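Local coordinates for hypothetical protein AF1548 (Archaeoglobus fulgidus, PDB 1Y88) that is of unknown function but may bind DNA and act as an endonuclease, at residues A84-L87 with D88-H92. Numbering follows the deposited sequence.
Sequences ARFL and DVEKH
E90 sets its CB over one face of the F86 ring, a compact example of how residues four apart pack in the last part of helix 76-89 and the residues that follow. With CG anti to the backbone N (chi1 -171°) and the chain extended beyond it, the carboxylate stands above the ring plane but past its CE2-CZ side, turned 35° from the ring; CD sits 3.7 Å from F86 CE2. L87 runs alongside, its CD2 3.6 Å from E90 OE1. Shortened to an alanine, the residue would keep its CB over the ring but would probably leave CE2 and CZ without the carboxylate near them and the water bridging to L87 O without its second acceptor.

Among backbone bonds, D88 N to A84 O (3.1 Å) keeps the helical pattern, whereas V89 N donates to F86 O (3.1 Å) and, weakly, to R85 O, a bifurcated pattern. L87 O receives two waters, one at 2.7 Å that also accepts from K91 N, the other bridging to E90 OE1.

Around this turn, F86 and V89 face M62 of strand 59-65 and F94; the buried D88 carboxylate is satisfied by hydrogen bonds from C45 N to OD1 and from V46 N and Q48 NE2 to OD2; and L87 meets L87 of the second subunit.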
ATOM      1  N   ALA A  84      -9.827   4.062   0.099  1.00 11.51           N
ATOM      2  CA  ALA A  84      -9.462   5.490  -0.104  1.00 12.30           C
ATOM      3  C   ALA A  84      -9.608   5.928  -1.562  1.00 12.11           C
ATOM      4  O   ALA A  84     -10.075   7.039  -1.847  1.00 12.02           O
ATOM      5  CB  ALA A  84      -8.029   5.757   0.405  1.00 12.85           C
ATOM      6  N   ARG A  85      -9.232   5.059  -2.503  1.00 13.14           N
ATOM      7  CA  ARG A  85      -9.410   5.337  -3.936  0.50 12.97           C
ATOM      8  C   ARG A  85     -10.875   5.564  -4.257  1.00 12.97           C
ATOM      9  O   ARG A  85     -11.226   6.514  -4.964  1.00 12.41           O
ATOM     10  CB  ARG A  85      -8.900   4.175  -4.799  0.50 13.30           C
ATOM     11  CG  ARG A  85      -7.458   4.245  -5.219  0.50 14.70           C
ATOM     12  CD  ARG A  85      -6.836   2.857  -5.089  0.50 18.88           C
ATOM     13  NE  ARG A  85      -6.471   2.163  -6.321  0.50 21.80           N
ATOM     14  CZ  ARG A  85      -6.278   0.840  -6.386  0.50 19.28           C
ATOM     15  NH1 ARG A  85      -6.465   0.093  -5.315  0.50 13.71           N
ATOM     16  NH2 ARG A  85      -5.912   0.253  -7.521  0.50 18.41           N
ATOM     17  N   PHE A  86     -11.718   4.644  -3.776  1.00 13.01           N
ATOM     18  CA  PHE A  86     -13.171   4.753  -3.963  1.00 12.55           C
ATOM     19  C   PHE A  86     -13.670   6.120  -3.446  1.00 12.64           C
ATOM     20  O   PHE A  86     -14.401   6.833  -4.116  1.00 12.69           O
ATOM     21  CB  PHE A  86     -13.866   3.596  -3.238  1.00 12.88           C
ATOM     22  CG  PHE A  86     -15.358   3.742  -3.178  1.00 13.65           C
ATOM     23  CD1 PHE A  86     -16.133   3.548  -4.325  1.00 14.27           C
ATOM     24  CD2 PHE A  86     -15.978   4.085  -1.984  1.00 12.83           C
ATOM     25  CE1 PHE A  86     -17.509   3.702  -4.296  1.00 13.25           C
ATOM     26  CE2 PHE A  86     -17.362   4.238  -1.925  1.00 15.83           C
ATOM     27  CZ  PHE A  86     -18.146   4.051  -3.075  1.00 14.02           C
ATOM     28  N   LEU A  87     -13.256   6.517  -2.247  1.00 12.88           N
ATOM     29  CA  LEU A  87     -13.748   7.793  -1.715  1.00 12.46           C
ATOM     30  C   LEU A  87     -13.369   8.961  -2.627  1.00 12.65           C
ATOM     31  O   LEU A  87     -14.158   9.899  -2.818  1.00 14.48           O
ATOM     32  CB  LEU A  87     -13.215   8.008  -0.274  1.00 11.69           C
ATOM     33  CG  LEU A  87     -13.701   7.011   0.755  1.00 12.26           C
ATOM     34  CD1 LEU A  87     -13.091   7.346   2.130  1.00 15.09           C
ATOM     35  CD2 LEU A  87     -15.244   7.039   0.833  1.00 13.25           C
ATOM     36  N   ASP A  88     -12.173   8.892  -3.214  1.00 13.92           N
ATOM     37  CA  ASP A  88     -11.692   9.971  -4.092  1.00 13.74           C
ATOM     38  C   ASP A  88     -12.438  10.026  -5.455  1.00 14.30           C
ATOM     39  O   ASP A  88     -12.463  11.084  -6.072  1.00 13.99           O
ATOM     40  CB  ASP A  88     -10.183   9.905  -4.309  1.00 13.95           C
ATOM     41  CG  ASP A  88      -9.595  11.257  -4.694  1.00 14.16           C
ATOM     42  OD1 ASP A  88     -10.031  12.290  -4.130  1.00 16.62           O
ATOM     43  OD2 ASP A  88      -8.705  11.284  -5.546  1.00 15.12           O
ATOM     44  N   VAL A  89     -13.019   8.900  -5.910  1.00 14.27           N
ATOM     45  CA  VAL A  89     -13.746   8.882  -7.208  1.00 15.38           C
ATOM     46  C   VAL A  89     -15.255   8.826  -7.057  1.00 16.18           C
ATOM     47  O   VAL A  89     -15.981   8.980  -8.029  1.00 15.92           O
ATOM     48  CB  VAL A  89     -13.285   7.749  -8.140  1.00 15.75           C
ATOM     49  CG1 VAL A  89     -11.807   7.868  -8.382  1.00 15.01           C
ATOM     50  CG2 VAL A  89     -13.603   6.361  -7.540  1.00 13.86           C
ATOM     51  N   GLU A  90     -15.713   8.661  -5.820  1.00 16.02           N
ATOM     52  CA  GLU A  90     -17.123   8.375  -5.542  1.00 16.70           C
ATOM     53  C   GLU A  90     -18.062   9.400  -6.167  1.00 17.14           C
ATOM     54  O   GLU A  90     -19.144   9.039  -6.626  1.00 16.78           O
ATOM     55  CB  GLU A  90     -17.334   8.291  -4.013  1.00 17.42           C
ATOM     56  CG  GLU A  90     -18.692   7.786  -3.621  1.00 19.36           C
ATOM     57  CD  GLU A  90     -18.844   7.585  -2.151  1.00 19.41           C
ATOM     58  OE1 GLU A  90     -17.923   7.931  -1.372  1.00 20.24           O
ATOM     59  OE2 GLU A  90     -19.897   7.055  -1.771  1.00 22.82           O
ATOM     60  N   LYS A  91     -17.661  10.679  -6.180  1.00 17.97           N
ATOM     61  CA  LYS A  91     -18.468  11.764  -6.771  1.00 19.23           C
ATOM     62  C   LYS A  91     -18.758  11.592  -8.267  1.00 17.94           C
ATOM     63  O   LYS A  91     -19.689  12.218  -8.800  1.00 18.16           O
ATOM     64  CB  LYS A  91     -17.774  13.119  -6.521  1.00 19.61           C
ATOM     65  CG  LYS A  91     -16.602  13.346  -7.448  1.00 21.76           C
ATOM     66  CD  LYS A  91     -15.673  14.485  -6.968  1.00 22.22           C
ATOM     67  CE  LYS A  91     -16.412  15.782  -6.651  1.00 24.26           C
ATOM     68  NZ  LYS A  91     -15.396  16.914  -6.449  1.00 22.24           N
ATOM     69  N   HIS A  92     -17.971  10.750  -8.945  1.00 17.54           N
ATOM     70  CA  HIS A  92     -18.231  10.392 -10.347  1.00 18.19           C
ATOM     71  C   HIS A  92     -19.384   9.399 -10.529  1.00 18.20           C
ATOM     72  O   HIS A  92     -19.691   9.017 -11.680  1.00 19.92           O
ATOM     73  CB  HIS A  92     -16.987   9.781 -10.984  1.00 18.03           C
ATOM     74  CG  HIS A  92     -15.942  10.793 -11.341  1.00 22.51           C
ATOM     75  ND1 HIS A  92     -16.060  11.631 -12.433  1.00 24.38           N
ATOM     76  CD2 HIS A  92     -14.777  11.124 -10.733  1.00 24.02           C
ATOM     77  CE1 HIS A  92     -15.008  12.437 -12.481  1.00 25.32           C
ATOM     78  NE2 HIS A  92     -14.205  12.135 -11.476  1.00 25.02           N
TER
HETATM   79  O   HOH W   1     -15.405  11.549  -4.547  1.00 23.46           O
HETATM   80  O   HOH W   2     -16.096  10.541  -0.879  1.00 28.69           O